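Local coordinates for 2-Keto-3-deoxy-(6-phospho-)gluconate aldolase (Thermoproteus tenax, PDB 2R94), which is an aldolase of the dihydrodipicolinate synthetase family, whose chain folds into a parallel eight-stranded TIM barrel and assembles as a tetramer, at residues P6-F11 / A241-L246; V69-L74 / V94-P99; I123-Y128 / G147-V152. All coordinates share one frame; numbering follows the deposited sequence.

Contact 1 of 3, residues P6-F11 / A241-L246; sequences PVITTF and AAVYEL. With PYR (pyruvic acid), chain E.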
ATOM      1  N   PRO A   6     -24.088  12.595   2.511  1.00 26.32           N
ATOM      2  CA  PRO A   6     -22.992  13.538   2.666  1.00 23.99           C
ATOM      3  C   PRO A   6     -23.217  14.474   1.507  1.00 24.38           C
ATOM      4  O   PRO A   6     -22.825  14.173   0.386  1.00 24.16           O
ATOM      5  CB  PRO A   6     -21.775  12.681   2.428  1.00 24.14           C
ATOM      6  CG  PRO A   6     -22.273  11.650   1.397  1.00 25.91           C
ATOM      7  CD  PRO A   6     -23.699  11.398   1.731  1.00 25.40           C
ATOM      8  N   VAL A   7     -23.918  15.573   1.773  1.00 22.64           N
ATOM      9  CA  VAL A   7     -24.543  16.394   0.736  1.00 22.82           C
ATOM     10  C   VAL A   7     -23.497  17.209   0.026  1.00 23.72           C
ATOM     11  O   VAL A   7     -22.421  17.540   0.616  1.00 24.43           O
ATOM     12  CB  VAL A   7     -25.661  17.288   1.390  1.00 24.73           C
ATOM     13  CG1 VAL A   7     -25.046  18.278   2.377  1.00 22.22           C
ATOM     14  CG2 VAL A   7     -26.518  17.957   0.329  1.00 26.09           C
ATOM     15  N   ILE A   8     -23.736  17.485  -1.248  1.00 22.20           N
ATOM     16  CA  ILE A   8     -22.778  18.253  -2.030  1.00 20.08           C
ATOM     17  C   ILE A   8     -22.890  19.720  -1.596  1.00 25.02           C
ATOM     18  O   ILE A   8     -23.956  20.170  -1.164  1.00 23.43           O
ATOM     19  CB  ILE A   8     -23.082  18.227  -3.574  1.00 18.81           C
ATOM     20  CG1 ILE A   8     -24.547  18.471  -3.827  1.00 18.61           C
ATOM     21  CG2 ILE A   8     -22.831  16.856  -4.258  1.00 16.63           C
ATOM     22  CD1 ILE A   8     -24.865  18.446  -5.301  1.00 17.23           C
ATOM     23  N   THR A   9     -21.801  20.471  -1.772  1.00 24.65           N
ATOM     24  CA  THR A   9     -21.801  21.873  -1.571  1.00 25.76           C
ATOM     25  C   THR A   9     -21.975  22.534  -2.947  1.00 28.54           C
ATOM     26  O   THR A   9     -21.151  22.354  -3.857  1.00 27.13           O
ATOM     27  CB  THR A   9     -20.481  22.283  -0.989  1.00 25.86           C
ATOM     28  OG1 THR A   9     -20.240  21.503   0.201  1.00 26.10           O
ATOM     29  CG2 THR A   9     -20.537  23.748  -0.676  1.00 25.03           C
ATOM     30  N   THR A  10     -23.037  23.309  -3.103  1.00 27.97           N
ATOM     31  CA  THR A  10     -23.394  23.751  -4.419  1.00 30.82           C
ATOM     32  C   THR A  10     -22.908  25.181  -4.683  1.00 33.22           C
ATOM     33  O   THR A  10     -23.506  26.143  -4.223  1.00 35.87           O
ATOM     34  CB  THR A  10     -24.895  23.706  -4.572  1.00 29.88           C
ATOM     35  OG1 THR A  10     -25.492  24.497  -3.523  1.00 31.61           O
ATOM     36  CG2 THR A  10     -25.394  22.306  -4.413  1.00 29.76           C
ATOM     37  N   PHE A  11     -21.836  25.311  -5.436  1.00 33.56           N
ATOM     38  CA  PHE A  11     -21.346  26.582  -5.862  1.00 35.04           C
ATOM     39  C   PHE A  11     -22.063  27.025  -7.108  1.00 39.07           C
ATOM     40  O   PHE A  11     -22.494  26.207  -7.920  1.00 37.59           O
ATOM     41  CB  PHE A  11     -19.870  26.482  -6.154  1.00 31.98           C
ATOM     42  CG  PHE A  11     -19.029  26.308  -4.916  1.00 31.11           C
ATOM     43  CD1 PHE A  11     -18.648  27.411  -4.169  1.00 30.94           C
ATOM     44  CD2 PHE A  11     -18.639  25.039  -4.497  1.00 29.48           C
ATOM     45  CE1 PHE A  11     -17.872  27.267  -3.020  1.00 30.68           C
ATOM     46  CE2 PHE A  11     -17.867  24.866  -3.378  1.00 29.21           C
ATOM     47  CZ  PHE A  11     -17.470  25.996  -2.626  1.00 31.12           C
ATOM     48  N   ALA A 241     -16.583  15.575  -8.922  1.00 25.23           N
ATOM     49  CA  ALA A 241     -17.284  16.534  -9.780  1.00 23.99           C
ATOM     50  C   ALA A 241     -18.490  15.876 -10.435  1.00 25.26           C
ATOM     51  O   ALA A 241     -19.393  16.580 -10.854  1.00 27.74           O
ATOM     52  CB  ALA A 241     -16.354  17.099 -10.860  1.00 22.47           C
ATOM     53  N   ALA A 242     -18.519  14.545 -10.531  1.00 25.13           N
ATOM     54  CA  ALA A 242     -19.590  13.847 -11.275  1.00 24.51           C
ATOM     55  C   ALA A 242     -20.865  13.749 -10.463  1.00 24.82           C
ATOM     56  O   ALA A 242     -21.987  13.678 -11.001  1.00 25.09           O
ATOM     57  CB  ALA A 242     -19.109  12.457 -11.693  1.00 25.48           C
ATOM     58  N   VAL A 243     -20.702  13.692  -9.150  1.00 24.83           N
ATOM     59  CA  VAL A 243     -21.848  13.728  -8.238  1.00 24.75           C
ATOM     60  C   VAL A 243     -22.823  14.808  -8.628  1.00 25.42           C
ATOM     61  O   VAL A 243     -24.061  14.543  -8.719  1.00 28.12           O
ATOM     62  CB  VAL A 243     -21.434  13.836  -6.761  1.00 24.74           C
ATOM     63  CG1 VAL A 243     -22.654  13.801  -5.858  1.00 23.94           C
ATOM     64  CG2 VAL A 243     -20.572  12.664  -6.379  1.00 23.41           C
ATOM     65  N   TYR A 244     -22.310  15.995  -8.949  1.00 23.93           N
ATOM     66  CA  TYR A 244     -23.188  17.115  -9.306  1.00 22.64           C
ATOM     67  C   TYR A 244     -23.989  16.758 -10.548  1.00 25.80           C
ATOM     68  O   TYR A 244     -25.208  16.900 -10.557  1.00 25.22           O
ATOM     69  CB  TYR A 244     -22.369  18.351  -9.580  1.00 22.90           C
ATOM     70  CG  TYR A 244     -21.649  18.898  -8.324  1.00 22.33           C
ATOM     71  CD1 TYR A 244     -22.216  19.945  -7.596  1.00 19.68           C
ATOM     72  CD2 TYR A 244     -20.461  18.334  -7.863  1.00 21.46           C
ATOM     73  CE1 TYR A 244     -21.610  20.458  -6.503  1.00 21.46           C
ATOM     74  CE2 TYR A 244     -19.802  18.854  -6.702  1.00 21.44           C
ATOM     75  CZ  TYR A 244     -20.400  19.951  -6.050  1.00 21.56           C
ATOM     76  OH  TYR A 244     -19.863  20.530  -4.912  1.00 22.91           O
ATOM     77  N   GLU A 245     -23.311  16.266 -11.583  1.00 25.33           N
ATOM     78  CA  GLU A 245     -23.984  15.874 -12.813  1.00 27.84           C
ATOM     79  C   GLU A 245     -25.001  14.750 -12.660  1.00 27.30           C
ATOM     80  O   GLU A 245     -26.053  14.822 -13.246  1.00 29.16           O
ATOM     81  CB  GLU A 245     -23.002  15.606 -13.965  1.00 30.04           C
ATOM     82  CG  GLU A 245     -23.718  15.262 -15.300  1.00 34.86           C
ATOM     83  CD  GLU A 245     -24.504  16.441 -15.852  1.00 37.68           C
ATOM     84  OE1 GLU A 245     -24.159  17.602 -15.493  1.00 37.70           O
ATOM     85  OE2 GLU A 245     -25.473  16.218 -16.635  1.00 40.10           O
ATOM     86  N   LEU A 246     -24.710  13.745 -11.841  1.00 25.88           N
ATOM     87  CA  LEU A 246     -25.661  12.705 -11.485  1.00 25.37           C
ATOM     88  C   LEU A 246     -26.907  13.222 -10.797  1.00 27.31           C
ATOM     89  O   LEU A 246     -28.029  12.735 -11.068  1.00 26.87           O
ATOM     90  CB  LEU A 246     -25.001  11.678 -10.583  1.00 24.11           C
ATOM     91  CG  LEU A 246     -23.866  10.909 -11.304  1.00 24.93           C
ATOM     92  CD1 LEU A 246     -23.091  10.050 -10.311  1.00 22.92           C
ATOM     93  CD2 LEU A 246     -24.353  10.058 -12.485  1.00 22.19           C
TER
HETATM   94  C   PYR E 999     -18.580  11.941   2.654  1.00 35.98           C
HETATM   95  O   PYR E 999     -18.603  12.186   1.428  1.00 36.99           O
HETATM   96  OXT PYR E 999     -18.446  12.870   3.499  1.00 34.92           O
HETATM   97  CA  PYR E 999     -18.703  10.652   3.038  0.50 34.91           C
HETATM   98  CB  PYR E 999     -18.873   9.557   2.019  1.00 34.44           C
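The phenol of Y244 donates a hydrogen bond to the backbone carbonyl of T9, with OH 2.5 Å from T9 O. So short a value is doubtful in detail at 2.2 Å resolution, but T9 O does lie in the plane of the ring at its hydroxyl edge. T10 passes along the same edge, its CA 4.3 Å from Y244 CE1. Tyrosine suits the place: a rigid apolar ring spans the gap from the helix, and one polar atom at its far end meets the loop carbonyl. The side chain of T9 turns elsewhere, giving its OG1 to the carbonyl of G43, and T10 OG1 bonds to the carbonyl of D17.

I8 supplies the face contact. Its CG2 sits above the middle of the Y244 ring, 4.3 Å from the centroid and only 8° off the ring normal, a CH-pi contact. The chi1 of 46° sets CG1 between the backbone N and carbonyl carbon, and CD1 then runs out to 3.8 Å from Y244 CD1. The methyl over the ring also presses on the preceding helix residue, I8 CG2 being a tight 3.5 Å from V243 CG1.

In the TIM-barrel fold, residues 6-11 follow the first strand, 2-6, while 241-246 belong to helix 239-251, one of those that come after the eighth strand. The contact thus packs a loop of the barrel against the C-terminal helical part. N199 secures the start of this loop, its side-chain amide bonding to both P6 O and I8 N. Just there the chain borders the bound pyruvic acid: P6 CB approaches its carbon C to 3.3 Å, presenting an apolar ring to the ligand, and T42 OG1 makes a hydrogen bond to it.

Contact 2 of 3, residues V69-L74 / V94-P99; sequences VQVASL and VASLPP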
ATOM      1  N   VAL A  69     -22.553  17.938  11.228  1.00 21.16           N
ATOM      2  CA  VAL A  69     -21.693  18.826  10.527  1.00 20.66           C
ATOM      3  C   VAL A  69     -20.301  18.331  10.694  1.00 22.84           C
ATOM      4  O   VAL A  69     -19.887  18.015  11.809  1.00 20.89           O
ATOM      5  CB  VAL A  69     -21.871  20.301  11.011  1.00 23.83           C
ATOM      6  CG1 VAL A  69     -20.812  21.199  10.411  1.00 23.03           C
ATOM      7  CG2 VAL A  69     -23.300  20.798  10.605  1.00 24.07           C
ATOM      8  N   GLN A  70     -19.596  18.218   9.568  1.00 22.97           N
ATOM      9  CA  GLN A  70     -18.255  17.717   9.565  1.00 23.90           C
ATOM     10  C   GLN A  70     -17.395  18.945   9.713  1.00 23.89           C
ATOM     11  O   GLN A  70     -17.570  19.902   8.956  1.00 22.62           O
ATOM     12  CB  GLN A  70     -17.969  17.014   8.229  1.00 23.70           C
ATOM     13  CG  GLN A  70     -16.782  16.065   8.302  1.00 22.41           C
ATOM     14  CD  GLN A  70     -15.477  16.798   8.216  1.00 22.93           C
ATOM     15  OE1 GLN A  70     -15.244  17.577   7.264  1.00 22.47           O
ATOM     16  NE2 GLN A  70     -14.583  16.526   9.161  1.00 21.20           N
ATOM     17  N   VAL A  71     -16.461  18.917  10.662  1.00 23.03           N
ATOM     18  CA  VAL A  71     -15.829  20.142  11.131  1.00 23.24           C
ATOM     19  C   VAL A  71     -14.312  20.185  10.990  1.00 25.53           C
ATOM     20  O   VAL A  71     -13.702  21.136  11.414  1.00 26.08           O
ATOM     21  CB  VAL A  71     -16.156  20.423  12.632  1.00 22.99           C
ATOM     22  CG1 VAL A  71     -17.663  20.524  12.915  1.00 21.74           C
ATOM     23  CG2 VAL A  71     -15.485  19.405  13.539  1.00 23.22           C
ATOM     24  N   ALA A  72     -13.676  19.179  10.404  1.00 25.49           N
ATOM     25  CA  ALA A  72     -12.239  19.134  10.426  1.00 25.44           C
ATOM     26  C   ALA A  72     -11.609  20.337   9.773  1.00 25.94           C
ATOM     27  O   ALA A  72     -12.129  20.860   8.799  1.00 25.55           O
ATOM     28  CB  ALA A  72     -11.696  17.833   9.738  1.00 26.81           C
ATOM     29  N   SER A  73     -10.443  20.734  10.277  1.00 26.76           N
ATOM     30  CA  SER A  73      -9.652  21.792   9.659  1.00 26.27           C
ATOM     31  C   SER A  73      -8.258  21.537  10.132  1.00 26.25           C
ATOM     32  O   SER A  73      -8.075  21.032  11.255  1.00 25.59           O
ATOM     33  CB  SER A  73     -10.145  23.157  10.143  1.00 28.50           C
ATOM     34  OG  SER A  73      -9.175  24.158   9.922  1.00 30.63           O
ATOM     35  N   LEU A  74      -7.259  21.863   9.309  1.00 25.73           N
ATOM     36  CA  LEU A  74      -5.868  21.731   9.748  1.00 25.89           C
ATOM     37  C   LEU A  74      -5.447  22.893  10.634  1.00 27.10           C
ATOM     38  O   LEU A  74      -4.298  22.975  11.060  1.00 28.67           O
ATOM     39  CB  LEU A  74      -4.917  21.541   8.576  1.00 25.90           C
ATOM     40  CG  LEU A  74      -5.246  20.250   7.814  1.00 25.40           C
ATOM     41  CD1 LEU A  74      -4.413  20.125   6.490  1.00 24.04           C
ATOM     42  CD2 LEU A  74      -5.080  19.040   8.734  1.00 24.92           C
ATOM     43  N   VAL A  94     -21.646  16.595  15.589  1.00 26.70           N
ATOM     44  CA  VAL A  94     -20.549  17.058  14.745  1.00 26.38           C
ATOM     45  C   VAL A  94     -19.663  15.845  14.448  1.00 26.79           C
ATOM     46  O   VAL A  94     -19.651  14.867  15.217  1.00 28.22           O
ATOM     47  CB  VAL A  94     -19.695  18.202  15.433  1.00 26.18           C
ATOM     48  CG1 VAL A  94     -20.537  19.434  15.565  1.00 25.64           C
ATOM     49  CG2 VAL A  94     -19.219  17.780  16.798  1.00 26.08           C
ATOM     50  N   ALA A  95     -18.935  15.878  13.335  1.00 24.83           N
ATOM     51  CA  ALA A  95     -18.082  14.760  12.994  1.00 24.77           C
ATOM     52  C   ALA A  95     -16.800  15.376  12.625  1.00 25.13           C
ATOM     53  O   ALA A  95     -16.785  16.522  12.189  1.00 27.82           O
ATOM     54  CB  ALA A  95     -18.615  14.057  11.775  1.00 23.72           C
ATOM     55  N   SER A  96     -15.734  14.606  12.655  1.00 25.34           N
ATOM     56  CA  SER A  96     -14.474  15.131  12.148  1.00 23.48           C
ATOM     57  C   SER A  96     -13.609  14.009  11.587  1.00 21.54           C
ATOM     58  O   SER A  96     -13.462  12.980  12.228  1.00 23.11           O
ATOM     59  CB  SER A  96     -13.668  15.825  13.274  1.00 20.90           C
ATOM     60  OG  SER A  96     -12.482  16.420  12.707  1.00 20.09           O
ATOM     61  N   LEU A  97     -13.012  14.263  10.438  1.00 19.49           N
ATOM     62  CA  LEU A  97     -11.873  13.545   9.992  1.00 21.38           C
ATOM     63  C   LEU A  97     -10.822  13.681  11.073  1.00 22.36           C
ATOM     64  O   LEU A  97     -10.833  14.638  11.823  1.00 20.59           O
ATOM     65  CB  LEU A  97     -11.328  14.193   8.715  1.00 22.18           C
ATOM     66  CG  LEU A  97     -12.300  14.065   7.531  1.00 21.53           C
ATOM     67  CD1 LEU A  97     -11.890  15.087   6.456  1.00 22.38           C
ATOM     68  CD2 LEU A  97     -12.102  12.647   7.048  1.00 21.01           C
ATOM     69  N   PRO A  98      -9.943  12.685  11.174  1.00 22.69           N
ATOM     70  CA  PRO A  98      -8.725  12.863  11.928  1.00 22.67           C
ATOM     71  C   PRO A  98      -7.918  13.923  11.181  1.00 25.56           C
ATOM     72  O   PRO A  98      -8.153  14.150   9.988  1.00 25.22           O
ATOM     73  CB  PRO A  98      -7.995  11.526  11.785  1.00 21.54           C
ATOM     74  CG  PRO A  98      -9.018  10.543  11.274  1.00 20.49           C
ATOM     75  CD  PRO A  98     -10.060  11.362  10.535  1.00 21.23           C
ATOM     76  N   PRO A  99      -6.960  14.559  11.873  1.00 24.17           N
ATOM     77  CA  PRO A  99      -6.033  15.446  11.203  1.00 25.44           C
ATOM     78  C   PRO A  99      -5.519  14.732   9.969  1.00 27.59           C
ATOM     79  O   PRO A  99      -5.048  13.591  10.065  1.00 30.36           O
ATOM     80  CB  PRO A  99      -4.914  15.635  12.256  1.00 23.63           C
ATOM     81  CG  PRO A  99      -5.780  15.583  13.588  1.00 24.93           C
ATOM     82  CD  PRO A  99      -6.721  14.456  13.327  1.00 25.00           C
TER
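V69 meets the second strand through its carbonyl: V69 O takes the amide of A95 at 2.8 Å, with the donor tilted 32° from the carbonyl plane, and V94 CA adds a CA-H...O contact to the same oxygen. Its branched side chain, like that of V94, turns to the outer layer, where L82 and A86 of helix 76-88 pack against it. Q70 points to the opposite face, beside A95 and toward Y128 inside the barrel; its CA lies 3.2 Å from A95 O in a second CA-H...O contact.

V71 carries the next rung, its N donating to A95 O over 2.9 Å, nearly straight on at a C=O...donor angle of 167°. With chi1 at -58°, its CG1 stands beside the backbone N and reaches V94 CB at 4.0 Å, while CG2 lies as far from S96 CB. The beta-branched V71 and V94 thus pack together, with L82 of helix 76-88 and L117 of helix 107-120 against V71.

At A72 the first chain has left the ladder with strand 93-96, and a single methyl fits between two neighbours: A72 CB is 3.4 Å from S96 OG and 3.8 Å from L97 CB. The serine hydroxyl finds its polar partners elsewhere: S96 OG donates to L97 O at 2.6 Å, on a lone pair in the carbonyl plane, and also bonds to Y113. L74 closes the segment loosely, its CD2 near P99 CA, and touches A47 of a second subunit. The whole is a parallel beta-alpha-beta unit, strands 67-70 and 93-96 joined by helix 76-88 in the right-handed crossover on which TIM barrels are built.

Contact 3 of 3, residues I123-Y128 / G147-V152; sequences IPVFLY and GCIRGV. With PYR (pyruvic acid), chain E.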
ATOM      1  N   ILE A 123     -23.214  18.044  22.299  1.00 33.28           N
ATOM      2  CA  ILE A 123     -23.757  17.065  21.333  1.00 30.80           C
ATOM      3  C   ILE A 123     -22.719  15.988  20.997  1.00 30.28           C
ATOM      4  O   ILE A 123     -21.534  16.207  21.165  1.00 29.95           O
ATOM      5  CB  ILE A 123     -24.279  17.754  20.079  1.00 29.30           C
ATOM      6  CG1 ILE A 123     -23.192  18.600  19.368  1.00 27.31           C
ATOM      7  CG2 ILE A 123     -25.566  18.502  20.432  1.00 29.45           C
ATOM      8  CD1 ILE A 123     -23.714  19.238  18.017  1.00 27.53           C
ATOM      9  N   PRO A 124     -23.150  14.824  20.513  1.00 30.37           N
ATOM     10  CA  PRO A 124     -22.157  13.759  20.194  1.00 30.14           C
ATOM     11  C   PRO A 124     -21.127  14.176  19.135  1.00 29.76           C
ATOM     12  O   PRO A 124     -21.472  14.807  18.148  1.00 26.96           O
ATOM     13  CB  PRO A 124     -23.020  12.669  19.553  1.00 30.63           C
ATOM     14  CG  PRO A 124     -24.393  12.928  20.025  1.00 31.07           C
ATOM     15  CD  PRO A 124     -24.513  14.430  20.158  1.00 30.64           C
ATOM     16  N   VAL A 125     -19.891  13.772  19.341  1.00 28.89           N
ATOM     17  CA  VAL A 125     -18.847  13.866  18.349  1.00 31.05           C
ATOM     18  C   VAL A 125     -18.652  12.506  17.656  1.00 32.06           C
ATOM     19  O   VAL A 125     -18.482  11.506  18.348  1.00 31.33           O
ATOM     20  CB  VAL A 125     -17.528  14.264  19.060  1.00 30.38           C
ATOM     21  CG1 VAL A 125     -16.342  14.117  18.162  1.00 28.20           C
ATOM     22  CG2 VAL A 125     -17.685  15.689  19.534  1.00 32.27           C
ATOM     23  N   PHE A 126     -18.714  12.487  16.318  1.00 30.69           N
ATOM     24  CA  PHE A 126     -18.466  11.286  15.519  1.00 28.97           C
ATOM     25  C   PHE A 126     -17.060  11.316  14.985  1.00 28.57           C
ATOM     26  O   PHE A 126     -16.574  12.376  14.585  1.00 27.25           O
ATOM     27  CB  PHE A 126     -19.317  11.300  14.270  1.00 28.99           C
ATOM     28  CG  PHE A 126     -20.736  10.911  14.474  1.00 30.23           C
ATOM     29  CD1 PHE A 126     -21.449  11.361  15.551  1.00 30.95           C
ATOM     30  CD2 PHE A 126     -21.372  10.096  13.549  1.00 31.29           C
ATOM     31  CE1 PHE A 126     -22.773  10.994  15.713  1.00 32.53           C
ATOM     32  CE2 PHE A 126     -22.702   9.737  13.692  1.00 31.49           C
ATOM     33  CZ  PHE A 126     -23.412  10.195  14.762  1.00 30.83           C
ATOM     34  N   LEU A 127     -16.420  10.151  14.949  1.00 26.63           N
ATOM     35  CA  LEU A 127     -15.174  10.003  14.270  1.00 25.66           C
ATOM     36  C   LEU A 127     -15.558   9.799  12.823  1.00 27.57           C
ATOM     37  O   LEU A 127     -16.461   9.035  12.560  1.00 27.10           O
ATOM     38  CB  LEU A 127     -14.437   8.777  14.800  1.00 24.60           C
ATOM     39  CG  LEU A 127     -13.394   8.258  13.835  1.00 24.20           C
ATOM     40  CD1 LEU A 127     -12.283   9.272  13.549  1.00 24.08           C
ATOM     41  CD2 LEU A 127     -12.833   6.900  14.302  1.00 23.51           C
ATOM     42  N   TYR A 128     -14.939  10.539  11.887  1.00 27.39           N
ATOM     43  CA  TYR A 128     -15.199  10.305  10.452  1.00 26.64           C
ATOM     44  C   TYR A 128     -13.920   9.707   9.937  1.00 25.90           C
ATOM     45  O   TYR A 128     -12.958  10.403   9.707  1.00 26.81           O
ATOM     46  CB  TYR A 128     -15.580  11.598   9.714  1.00 26.04           C
ATOM     47  CG  TYR A 128     -15.594  11.548   8.184  1.00 25.76           C
ATOM     48  CD1 TYR A 128     -15.545  10.318   7.466  1.00 24.67           C
ATOM     49  CD2 TYR A 128     -15.711  12.745   7.442  1.00 24.08           C
ATOM     50  CE1 TYR A 128     -15.573  10.298   6.045  1.00 24.49           C
ATOM     51  CE2 TYR A 128     -15.750  12.763   6.073  1.00 23.36           C
ATOM     52  CZ  TYR A 128     -15.672  11.543   5.355  1.00 26.70           C
ATOM     53  OH  TYR A 128     -15.687  11.610   3.972  1.00 25.81           O
ATOM     54  N   GLY A 147     -12.057   7.822  24.073  1.00 39.19           N
ATOM     55  CA  GLY A 147     -12.901   7.910  25.246  1.00 39.42           C
ATOM     56  C   GLY A 147     -14.062   8.887  25.147  1.00 41.33           C
ATOM     57  O   GLY A 147     -14.638   9.257  26.165  1.00 43.10           O
ATOM     58  N   CYS A 148     -14.442   9.331  23.955  1.00 39.39           N
ATOM     59  CA  CYS A 148     -15.580  10.241  23.895  1.00 38.96           C
ATOM     60  C   CYS A 148     -16.366  10.153  22.597  1.00 38.06           C
ATOM     61  O   CYS A 148     -17.348  10.889  22.398  1.00 37.71           O
ATOM     62  CB  CYS A 148     -15.149  11.697  24.148  1.00 40.59           C
ATOM     63  SG  CYS A 148     -13.978  12.385  22.906  1.00 42.35           S
ATOM     64  N   ILE A 149     -15.967   9.225  21.741  1.00 35.04           N
ATOM     65  CA  ILE A 149     -16.582   9.105  20.446  1.00 34.15           C
ATOM     66  C   ILE A 149     -17.946   8.482  20.614  1.00 33.58           C
ATOM     67  O   ILE A 149     -18.083   7.450  21.248  1.00 34.56           O
ATOM     68  CB  ILE A 149     -15.697   8.261  19.499  1.00 33.00           C
ATOM     69  CG1 ILE A 149     -14.328   8.946  19.354  1.00 31.64           C
ATOM     70  CG2 ILE A 149     -16.391   8.060  18.160  1.00 31.59           C
ATOM     71  CD1 ILE A 149     -14.425  10.403  18.976  1.00 29.93           C
ATOM     72  N   ARG A 150     -18.969   9.103  20.071  1.00 32.87           N
ATOM     73  CA  ARG A 150     -20.285   8.542  20.215  1.00 32.90           C
ATOM     74  C   ARG A 150     -20.890   8.150  18.880  1.00 31.85           C
ATOM     75  O   ARG A 150     -22.077   7.839  18.774  1.00 31.73           O
ATOM     76  CB  ARG A 150     -21.151   9.529  20.995  1.00 36.96           C
ATOM     77  CG  ARG A 150     -20.805   9.461  22.505  1.00 41.74           C
ATOM     78  CD  ARG A 150     -21.279  10.634  23.337  1.00 45.72           C
ATOM     79  NE  ARG A 150     -22.721  10.784  23.333  1.00 50.45           N
ATOM     80  CZ  ARG A 150     -23.364  11.924  23.637  1.00 53.75           C
ATOM     81  NH1 ARG A 150     -22.688  13.049  23.977  1.00 53.85           N
ATOM     82  NH2 ARG A 150     -24.695  11.949  23.600  1.00 53.51           N
ATOM     83  N   GLY A 151     -20.075   8.162  17.834  1.00 29.64           N
ATOM     84  CA  GLY A 151     -20.597   7.855  16.499  1.00 27.47           C
ATOM     85  C   GLY A 151     -19.412   7.666  15.574  1.00 26.84           C
ATOM     86  O   GLY A 151     -18.351   8.221  15.831  1.00 24.94           O
ATOM     87  N   VAL A 152     -19.572   6.861  14.517  1.00 26.93           N
ATOM     88  CA  VAL A 152     -18.473   6.632  13.548  1.00 25.42           C
ATOM     89  C   VAL A 152     -19.042   6.633  12.157  1.00 26.08           C
ATOM     90  O   VAL A 152     -20.093   6.059  11.911  1.00 27.31           O
ATOM     91  CB  VAL A 152     -17.708   5.320  13.836  1.00 23.70           C
ATOM     92  CG1 VAL A 152     -16.650   5.089  12.849  1.00 22.82           C
ATOM     93  CG2 VAL A 152     -17.128   5.338  15.264  1.00 22.41           C
TER
HETATM   94  C   PYR E 999     -18.580  11.941   2.654  1.00 35.98           C
HETATM   95  O   PYR E 999     -18.603  12.186   1.428  1.00 36.99           O
HETATM   96  OXT PYR E 999     -18.446  12.870   3.499  1.00 34.92           O
HETATM   97  CA  PYR E 999     -18.703  10.652   3.038  0.50 34.91           C
HETATM   98  CB  PYR E 999     -18.873   9.557   2.019  1.00 34.44           C
HETATM   99  O   HOH W   1     -19.205  12.679  21.964  1.00 34.36           O
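The F126 ring lies flat on the backbone of G151, whose CA stands over its centre, 3.6 Å from the centroid and 9° off the normal. Glycine suits the place because its alpha carbon carries only hydrogens there, so the ring can settle directly on the neighbouring strand. A chi1 of -79° puts F126 CG anti to its own carbonyl carbon and swings the ring across onto G151. The second flat group is the R150 guanidinium: P124 CG rests over one face, toward the rim, at 3.7 Å from NH2. Here the proline ring gives an apolar surface to an exposed arginine.

The parallel strands of the barrel are joined by R150 N to V125 O at 3.0 Å, almost linear at 172°, and by L127 N to G151 O at 2.9 Å. On the other face L127 CB packs against I149 CG2 at 4.0 Å, with V152 beside it, and L127 also touches F114 of helix 107-120.

At the far end of the strand Y128 OH bonds to T41 and comes 3.1 Å from pyruvic acid OXT. Where the strands begin, a disulfide from C148 to C118 ties the approach to strand 149-154 covalently to helix 107-120. There V125 N and C148 O do not pair directly but share a water, which accepts from V125 N at 2.9 Å and donates to C148 O, so both polar atoms are satisfied.

Contacts 2 and 3 are successive parts of one sheet, their centres about 11 Å apart: strand 93-96 pairs with strand 125-129, with V94 O 2.8 Å from F126 N and S96 O 2.9 Å from Y128 N, both probable hydrogen bonds. Contact 1 lies on the opposite side of the chain's centre from contact 3, about 26 Å away between centres, and about 19 Å from contact 2; it touches neither, and its segments enclose both in sequence. Both contact 1 and contact 3 touch pyruvic acid, through P6 and Y128, while the side chain of Q70 in contact 2 lies about 6 Å from it.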